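Local coordinates for protein pyruvate kinase (Pseudomonas aeruginosa, PDB 6QXL) that probably catalyses the last step of glycolysis, moving the phosphoryl group of phosphoenolpyruvate to ADP to give pyruvate and ATP, at residues F195-K200 / I222-A227; G236-S241 / N274-I279; V244-G249 / K266-A271. One frame throughout, in Å; residues are numbered along the deposited sequence.

Contact 1: F195-K200 / I222-A227; sequences FPRDAK and IERAEA. With MG (magnesium ion), chain N.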
loop_
_atom_site.group_PDB
_atom_site.type_symbol
_atom_site.label_atom_id
_atom_site.label_comp_id
_atom_site.label_asym_id
_atom_site.label_seq_id
_atom_site.Cartn_x
_atom_site.Cartn_y
_atom_site.Cartn_z
ATOM N N PHE A 195 33.730 11.917 16.192
ATOM C CA PHE A 195 33.876 10.599 16.842
ATOM C C PHE A 195 33.045 10.398 18.083
ATOM O O PHE A 195 33.469 9.696 18.981
ATOM C CB PHE A 195 35.397 10.287 17.185
ATOM C CG PHE A 195 36.275 10.080 16.015
ATOM C CD1 PHE A 195 36.256 8.976 15.202
ATOM C CD2 PHE A 195 37.085 11.172 15.574
ATOM C CE1 PHE A 195 37.047 8.912 14.021
ATOM C CE2 PHE A 195 37.881 11.111 14.430
ATOM C CZ PHE A 195 37.872 9.972 13.719
ATOM N N PRO A 196 31.844 10.987 18.190
ATOM C CA PRO A 196 31.037 10.638 19.352
ATOM C C PRO A 196 30.538 9.212 19.261
ATOM O O PRO A 196 30.310 8.692 18.170
ATOM C CB PRO A 196 29.864 11.622 19.269
ATOM C CG PRO A 196 29.730 11.904 17.843
ATOM C CD PRO A 196 31.093 11.860 17.263
ATOM N N ARG A 197 30.378 8.562 20.412
ATOM C CA ARG A 197 29.903 7.189 20.495
ATOM C C ARG A 197 28.497 7.097 21.052
ATOM O O ARG A 197 27.809 6.137 20.666
ATOM C CB ARG A 197 30.863 6.376 21.345
ATOM C CG ARG A 197 32.129 6.103 20.438
ATOM C CD ARG A 197 33.174 5.208 21.091
ATOM N NE ARG A 197 34.071 4.546 20.134
ATOM C CZ ARG A 197 35.413 4.390 20.255
ATOM N NH1 ARG A 197 36.045 4.974 21.253
ATOM N NH2 ARG A 197 36.103 3.752 19.314
ATOM N N ASP A 198 28.064 8.011 21.891
ATOM C CA ASP A 198 26.692 7.932 22.411
ATOM C C ASP A 198 26.233 9.292 22.866
ATOM O O ASP A 198 26.987 10.244 22.849
ATOM C CB ASP A 198 26.597 6.920 23.576
ATOM C CG ASP A 198 27.589 7.190 24.670
ATOM O OD1 ASP A 198 28.031 8.319 24.883
ATOM O OD2 ASP A 198 27.891 6.210 25.355
ATOM N N ALA A 199 24.977 9.373 23.254
ATOM C CA ALA A 199 24.381 10.629 23.699
ATOM C C ALA A 199 25.214 11.353 24.753
ATOM O O ALA A 199 25.227 12.591 24.734
ATOM C CB ALA A 199 22.956 10.393 24.213
ATOM N N LYS A 200 25.913 10.631 25.621
ATOM C CA LYS A 200 26.720 11.291 26.665
ATOM C C LYS A 200 27.762 12.245 26.063
ATOM O O LYS A 200 27.921 13.372 26.514
ATOM C CB LYS A 200 27.408 10.284 27.591
ATOM C CG LYS A 200 26.507 9.324 28.334
ATOM C CD LYS A 200 27.285 8.145 28.938
ATOM C CE LYS A 200 26.402 7.006 29.491
ATOM N NZ LYS A 200 25.677 7.383 30.741
ATOM N N ILE A 222 28.574 10.969 12.492
ATOM C CA ILE A 222 28.456 9.522 12.640
ATOM C C ILE A 222 29.668 8.887 11.945
ATOM O O ILE A 222 29.676 8.727 10.746
ATOM C CB ILE A 222 27.137 8.998 12.047
ATOM C CG1 ILE A 222 25.939 9.842 12.510
ATOM C CG2 ILE A 222 26.929 7.544 12.401
ATOM C CD1 ILE A 222 25.858 10.066 13.985
ATOM N N GLU A 223 30.729 8.646 12.708
ATOM C CA GLU A 223 31.992 8.089 12.263
ATOM C C GLU A 223 32.476 6.861 13.041
ATOM O O GLU A 223 33.513 6.365 12.761
ATOM C CB GLU A 223 33.100 9.142 12.428
ATOM C CG GLU A 223 33.048 10.378 11.558
ATOM C CD GLU A 223 34.167 11.381 11.796
ATOM O OE1 GLU A 223 34.240 11.889 12.897
ATOM O OE2 GLU A 223 34.954 11.695 10.876
ATOM N N ARG A 224 31.760 6.389 14.037
ATOM C CA ARG A 224 32.244 5.288 14.874
ATOM C C ARG A 224 31.416 4.064 14.688
ATOM O O ARG A 224 30.200 4.160 14.609
ATOM C CB ARG A 224 32.271 5.654 16.363
ATOM C CG ARG A 224 33.438 6.499 16.709
ATOM C CD ARG A 224 34.731 5.818 17.105
ATOM N NE ARG A 224 35.546 6.664 17.898
ATOM C CZ ARG A 224 36.866 6.881 17.711
ATOM N NH1 ARG A 224 37.523 6.271 16.727
ATOM N NH2 ARG A 224 37.539 7.706 18.508
ATOM N N ALA A 225 32.030 2.906 14.635
ATOM C CA ALA A 225 31.292 1.650 14.565
ATOM C C ALA A 225 30.238 1.511 15.641
ATOM O O ALA A 225 29.132 1.037 15.383
ATOM C CB ALA A 225 32.240 0.465 14.573
ATOM N N GLU A 226 30.567 1.989 16.846
ATOM C CA GLU A 226 29.659 1.859 17.997
ATOM C C GLU A 226 28.406 2.693 17.809
ATOM O O GLU A 226 27.351 2.322 18.297
ATOM C CB GLU A 226 30.373 2.274 19.297
ATOM C CG GLU A 226 31.566 1.409 19.717
ATOM C CD GLU A 226 32.864 1.665 18.960
ATOM O OE1 GLU A 226 33.027 2.657 18.206
ATOM O OE2 GLU A 226 33.732 0.807 19.046
ATOM N N ALA A 227 28.518 3.801 17.090
ATOM C CA ALA A 227 27.375 4.680 16.834
ATOM C C ALA A 227 26.292 4.066 15.946
ATOM O O ALA A 227 25.146 4.514 15.996
ATOM C CB ALA A 227 27.854 5.994 16.224
HETATM MG MG MG N . 35.959 12.344 9.786
HETATM O O HOH W 1 34.917 8.057 20.270
HETATM O O HOH W 2 30.548 9.035 15.443
HETATM O O HOH W 3 38.200 12.613 8.539
#
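Arg224 is wedged between Phe195 and Arg197, which cover opposite faces of its guanidinium. This is the tight part: Phe195 CD1 lies 3.3 Å from Arg224 CZ, with ring and guanidinium planes 39° apart. On the other face the guanidinium of Arg197 stacks flat, planes at 20°, bringing Arg197 CZ within 3.3 Å of Arg224 NE. A chi2 of -89° turns Arg224 CD toward Arg197, 3.3 Å from its NH2. Two positive groups in such contact would repel, and acids probably compensate: Glu254 from helix 248-255 pairs with Arg224 NH1. Water 1, in the guanidinium plane, accepts from Arg224 NE at 2.8 Å and donates to Phe195 O. The touching residues lie just beyond the C-terminal ends of neighbouring strands of the TIM barrel, 190-193 and 217-222, where enzymes of this fold carry their active sites. Here Glu223 OE2 binds magnesium together with Asp250. Glu223 OE1 hangs over the centre of the Phe195 ring and accepts a weak hydrogen bond from Phe195 N at 3.3 Å. The looser side lies at Glu226, partly exposed and less covered, toward which Arg197 bridges from the stack. Arg197 NE makes a salt bridge to Glu226 OE1 at 2.9 Å, meeting that oxygen from above the carboxylate plane, and the two planes stand nearly perpendicular.

Contact 2: G236-S241 / N274-I279; sequences GLIRAS and NNKVVI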
loop_
_atom_site.group_PDB
_atom_site.type_symbol
_atom_site.label_atom_id
_atom_site.label_comp_id
_atom_site.label_asym_id
_atom_site.label_seq_id
_atom_site.Cartn_x
_atom_site.Cartn_y
_atom_site.Cartn_z
ATOM N N GLY A 236 19.796 7.146 19.863
ATOM C CA GLY A 236 20.216 7.863 21.058
ATOM C C GLY A 236 21.101 9.035 20.718
ATOM O O GLY A 236 20.899 10.150 21.196
ATOM N N LEU A 237 22.076 8.774 19.864
ATOM C CA LEU A 237 22.996 9.811 19.421
ATOM C C LEU A 237 22.295 10.894 18.625
ATOM O O LEU A 237 22.572 12.074 18.796
ATOM C CB LEU A 237 24.097 9.155 18.609
ATOM C CG LEU A 237 25.331 9.921 18.207
ATOM C CD1 LEU A 237 25.870 10.756 19.354
ATOM C CD2 LEU A 237 26.342 8.859 17.778
ATOM N N ILE A 238 21.361 10.502 17.778
ATOM C CA ILE A 238 20.598 11.469 16.985
ATOM C C ILE A 238 19.756 12.367 17.892
ATOM O O ILE A 238 19.704 13.575 17.700
ATOM C CB ILE A 238 19.711 10.754 15.949
ATOM C CG1 ILE A 238 20.573 10.164 14.843
ATOM C CG2 ILE A 238 18.692 11.704 15.349
ATOM C CD1 ILE A 238 19.839 9.352 13.809
ATOM N N ARG A 239 19.094 11.774 18.868
ATOM C CA ARG A 239 18.170 12.544 19.716
ATOM C C ARG A 239 18.876 13.569 20.573
ATOM O O ARG A 239 18.293 14.597 20.891
ATOM C CB ARG A 239 17.331 11.633 20.598
ATOM C CG ARG A 239 16.197 11.054 19.841
ATOM C CD ARG A 239 15.224 10.373 20.754
ATOM N NE ARG A 239 14.645 9.239 20.061
ATOM C CZ ARG A 239 14.969 7.953 20.242
ATOM N NH1 ARG A 239 15.965 7.584 21.047
ATOM N NH2 ARG A 239 14.336 7.032 19.524
ATOM N N ALA A 240 20.133 13.296 20.890
ATOM C CA ALA A 240 20.967 14.219 21.645
ATOM C C ALA A 240 21.553 15.344 20.813
ATOM O O ALA A 240 22.319 16.130 21.339
ATOM C CB ALA A 240 22.101 13.440 22.320
ATOM N N SER A 241 21.246 15.405 19.524
ATOM C CA SER A 241 21.848 16.394 18.639
ATOM C C SER A 241 20.773 17.230 17.989
ATOM O O SER A 241 19.597 16.973 18.142
ATOM C CB SER A 241 22.690 15.724 17.559
ATOM O OG SER A 241 23.419 14.621 18.080
ATOM N N ASN A 274 13.361 11.747 13.629
ATOM C CA ASN A 274 13.535 12.437 14.901
ATOM C C ASN A 274 13.634 13.963 14.761
ATOM O O ASN A 274 14.079 14.628 15.677
ATOM C CB ASN A 274 14.764 11.900 15.628
ATOM C CG ASN A 274 14.590 10.485 16.072
ATOM O OD1 ASN A 274 13.979 10.237 17.109
ATOM N ND2 ASN A 274 15.119 9.552 15.295
ATOM N N ASN A 275 13.217 14.501 13.624
ATOM C CA ASN A 275 13.169 15.949 13.409
ATOM C C ASN A 275 14.512 16.642 13.543
ATOM O O ASN A 275 14.606 17.710 14.100
ATOM C CB ASN A 275 12.102 16.570 14.316
ATOM C CG ASN A 275 10.709 16.026 14.039
ATOM O OD1 ASN A 275 10.318 15.879 12.893
ATOM N ND2 ASN A 275 9.947 15.782 15.069
ATOM N N LYS A 276 15.545 16.009 13.000
ATOM C CA LYS A 276 16.886 16.579 12.937
ATOM C C LYS A 276 17.314 16.814 11.506
ATOM O O LYS A 276 16.792 16.209 10.584
ATOM C CB LYS A 276 17.885 15.653 13.606
ATOM C CG LYS A 276 17.445 15.168 14.968
ATOM C CD LYS A 276 17.109 16.306 15.912
ATOM C CE LYS A 276 16.942 15.774 17.324
ATOM N NZ LYS A 276 16.647 16.923 18.209
ATOM N N VAL A 277 18.306 17.675 11.359
ATOM C CA VAL A 277 18.900 17.995 10.052
ATOM C C VAL A 277 19.988 16.970 9.761
ATOM O O VAL A 277 20.639 16.477 10.684
ATOM C CB VAL A 277 19.512 19.407 10.093
ATOM C CG1 VAL A 277 20.042 19.819 8.741
ATOM C CG2 VAL A 277 18.475 20.413 10.534
ATOM N N VAL A 278 20.198 16.647 8.495
ATOM C CA VAL A 278 21.242 15.684 8.141
ATOM C C VAL A 278 22.074 16.124 6.954
ATOM O O VAL A 278 21.536 16.582 5.955
ATOM C CB VAL A 278 20.648 14.265 7.938
ATOM C CG1 VAL A 278 19.591 14.240 6.850
ATOM C CG2 VAL A 278 21.742 13.259 7.626
ATOM N N ILE A 279 23.384 15.960 7.085
ATOM C CA ILE A 279 24.371 16.277 6.052
ATOM C C ILE A 279 25.042 14.987 5.547
ATOM O O ILE A 279 25.429 14.134 6.338
ATOM C CB ILE A 279 25.486 17.156 6.641
ATOM C CG1 ILE A 279 24.932 18.446 7.255
ATOM C CG2 ILE A 279 26.533 17.498 5.591
ATOM C CD1 ILE A 279 25.911 19.072 8.236
HETATM O O HOH W 4 15.488 15.208 20.703
#
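Arg239 and Asn274 set two flat groups nearly perpendicular, the guanidinium and amide planes 79° apart, where the end of helix 231-239, on the outside of the TIM barrel, meets the turn leading from helix 260-273 into strand 277-281, at the N-terminal side of the barrel strands. Asn274 OD1 approaches the guanidinium obliquely and takes a weak hydrogen bond from Arg239 NE at 3.2 Å, bent to 134°. The same oxygen also lies 3.6 Å from Arg239 CG. Arg239 NH2 makes a long, weak ion pair with Asp235 of its own helix. The opposite branch of the amide turns back to its own helix, where Asn274 ND2 is held by His270 O. A Schellman motif, with Asn275 at positive phi, ends helix 260-273 and presents Asn274 and Lys276 to the neighbouring helix. Between these polar ends Ile238 CG2 supplies the apolar contact, 3.7 Å from Lys276 CG and 3.9 Å from Asn274 CB. Lys276 bends at CD (chi2 -55°) and then runs extended past the helix terminus, CE passing 3.6 Å from Ile238 O. Its ammonium group reaches carbonyls at and just past the helix end: NZ makes a weak hydrogen bond to Ser241 O at 3.0 Å, and water 4 bridges it to Arg239 O. Positive charge beside carbonyls at a helix C terminus would be favoured by the helix dipole. The residue that receives Lys276 is itself fastened to the helix, since Ser241 OG donates to Leu237 O at 2.8 Å.

Contact 3: V244-G249 / K266-A271; sequences VMVARG and KIILHA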
loop_
_atom_site.group_PDB
_atom_site.type_symbol
_atom_site.label_atom_id
_atom_site.label_comp_id
_atom_site.label_asym_id
_atom_site.label_seq_id
_atom_site.Cartn_x
_atom_site.Cartn_y
_atom_site.Cartn_z
ATOM N N VAL A 244 22.919 15.777 12.227
ATOM C CA VAL A 244 23.896 14.709 12.093
ATOM C C VAL A 244 24.569 14.780 10.748
ATOM O O VAL A 244 24.015 15.320 9.794
ATOM C CB VAL A 244 23.295 13.300 12.289
ATOM C CG1 VAL A 244 22.629 13.179 13.645
ATOM C CG2 VAL A 244 22.312 12.973 11.198
ATOM N N MET A 245 25.779 14.237 10.686
ATOM C CA MET A 245 26.562 14.189 9.462
ATOM C C MET A 245 26.927 12.737 9.176
ATOM O O MET A 245 27.467 12.049 10.037
ATOM C CB MET A 245 27.828 15.023 9.613
ATOM C CG MET A 245 28.702 15.044 8.377
ATOM S SD MET A 245 30.297 15.774 8.595
ATOM C CE MET A 245 29.853 17.530 8.731
ATOM N N VAL A 246 26.674 12.298 7.955
ATOM C CA VAL A 246 27.122 10.998 7.494
ATOM C C VAL A 246 28.566 11.170 7.050
ATOM O O VAL A 246 28.843 11.616 5.945
ATOM C CB VAL A 246 26.236 10.435 6.364
ATOM C CG1 VAL A 246 26.636 9.011 6.029
ATOM C CG2 VAL A 246 24.772 10.458 6.774
ATOM N N ALA A 247 29.476 10.835 7.953
ATOM C CA ALA A 247 30.890 11.134 7.763
ATOM C C ALA A 247 31.561 9.910 7.146
ATOM O O ALA A 247 32.162 9.077 7.841
ATOM C CB ALA A 247 31.527 11.491 9.086
ATOM N N ARG A 248 31.490 9.819 5.824
ATOM C CA ARG A 248 31.732 8.538 5.183
ATOM C C ARG A 248 33.193 8.137 5.150
ATOM O O ARG A 248 33.481 6.955 5.017
ATOM C CB ARG A 248 31.133 8.509 3.785
ATOM C CG ARG A 248 29.638 8.714 3.825
ATOM C CD ARG A 248 29.002 8.647 2.456
ATOM N NE ARG A 248 29.679 9.492 1.499
ATOM C CZ ARG A 248 29.311 9.590 0.216
ATOM N NH1 ARG A 248 28.257 8.918 -0.243
ATOM N NH2 ARG A 248 29.986 10.378 -0.614
ATOM N N GLY A 249 34.100 9.110 5.261
ATOM C CA GLY A 249 35.532 8.822 5.340
ATOM C C GLY A 249 35.856 7.943 6.548
ATOM O O GLY A 249 36.184 6.763 6.411
ATOM N N LYS A 266 19.960 4.728 6.279
ATOM C CA LYS A 266 19.367 4.625 7.592
ATOM C C LYS A 266 19.552 5.905 8.392
ATOM O O LYS A 266 18.595 6.433 8.966
ATOM C CB LYS A 266 19.937 3.415 8.357
ATOM C CG LYS A 266 19.271 3.175 9.719
ATOM C CD LYS A 266 18.882 1.681 10.014
ATOM C CE LYS A 266 19.982 0.764 10.489
ATOM N NZ LYS A 266 19.271 -0.436 10.965
ATOM N N ILE A 267 20.770 6.437 8.384
ATOM C CA ILE A 267 21.060 7.640 9.152
ATOM C C ILE A 267 20.155 8.794 8.695
ATOM O O ILE A 267 19.563 9.479 9.516
ATOM C CB ILE A 267 22.532 8.040 9.021
ATOM C CG1 ILE A 267 23.446 7.013 9.682
ATOM C CG2 ILE A 267 22.765 9.405 9.649
ATOM C CD1 ILE A 267 24.884 7.091 9.213
ATOM N N ILE A 268 20.048 8.999 7.389
ATOM C CA ILE A 268 19.241 10.090 6.875
ATOM C C ILE A 268 17.798 9.923 7.323
ATOM O O ILE A 268 17.187 10.861 7.839
ATOM C CB ILE A 268 19.334 10.166 5.347
ATOM C CG1 ILE A 268 20.714 10.648 4.944
ATOM C CG2 ILE A 268 18.265 11.084 4.784
ATOM C CD1 ILE A 268 21.044 10.409 3.488
ATOM N N LEU A 269 17.258 8.725 7.148
ATOM C CA LEU A 269 15.873 8.472 7.502
ATOM C C LEU A 269 15.627 8.638 9.007
ATOM O O LEU A 269 14.686 9.312 9.419
ATOM C CB LEU A 269 15.467 7.085 7.049
ATOM C CG LEU A 269 14.015 6.687 7.341
ATOM C CD1 LEU A 269 13.025 7.477 6.459
ATOM C CD2 LEU A 269 13.846 5.187 7.170
ATOM N N HIS A 270 16.479 8.044 9.833
ATOM C CA HIS A 270 16.280 8.157 11.273
ATOM C C HIS A 270 16.435 9.594 11.745
ATOM O O HIS A 270 15.699 10.045 12.619
ATOM C CB HIS A 270 17.203 7.212 12.035
ATOM C CG HIS A 270 16.778 5.775 11.963
ATOM N ND1 HIS A 270 16.988 4.885 12.984
ATOM C CD2 HIS A 270 16.133 5.084 10.990
ATOM C CE1 HIS A 270 16.528 3.698 12.635
ATOM N NE2 HIS A 270 16.004 3.792 11.426
ATOM N N ALA A 271 17.357 10.335 11.145
ATOM C CA ALA A 271 17.494 11.752 11.464
ATOM C C ALA A 271 16.195 12.492 11.197
ATOM O O ALA A 271 15.669 13.184 12.084
ATOM C CB ALA A 271 18.636 12.371 10.688
#
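Ile267 CG2 projects from helix 260-273 into the notch between Val244 and Val246 on strand 243-247. It lies 3.9 Å from Val244 CG2 and 3.7 Å from Val246 CG2, so a single methyl touches both valines that face the helix. The fit works in the other direction too. Val244 CG2 enters the hollow between Ile267 CG2 and Ala271 CB, one helical turn apart, and comes within 3.8 Å of the alanine methyl, which forms one wall of that hollow; its rotamer (chi1 -57°) puts CG2 between backbone N and carbonyl carbon, directed at the helix. Val246 spreads two branches over Ile267: CG2 sits against CG2 and CB, while CG1 makes a looser contact with CD1 at 4.1 Å. Ile268 joins only at the margin, its CG1 4.5 Å from Val246 CG2. All of these residues are buried, and no hydrogen bond crosses the interface. The axes of strand 244-247 and the helix stretch 266-271 run antiparallel at 176° and 9.1 Å apart, as expected for one beta-alpha unit of a TIM barrel, the helix lying outside the strand that precedes it. Around the unit, Ile238 and Leu234 of helix 231-239 cover one flank, touching Val244 and Ile267 respectively, and Val278 of the adjacent strand 277-281 packs against Val244, Ile268 and Ala271.

From the N terminus, contact 1 comes first: it closes the loop running through helix 199-211 and strand 217-222, joining the exits of two neighbouring barrel strands beside the magnesium. Contact 2 follows in series, spanning from the end of helix 231-239 to the start of strand 277-281. Contact 3 is nested inside that loop and folds helix 260-273 onto strand 243-247. Strand pairing links them: Ile222 N lies 2.9 Å from Met245 O, and Val277 O and Ile279 O approach Val244 N and Val246 N. Leu237 also packs on Ala227, bringing contact 2 against contact 1. Together they tie successive beta-alpha units of one barrel.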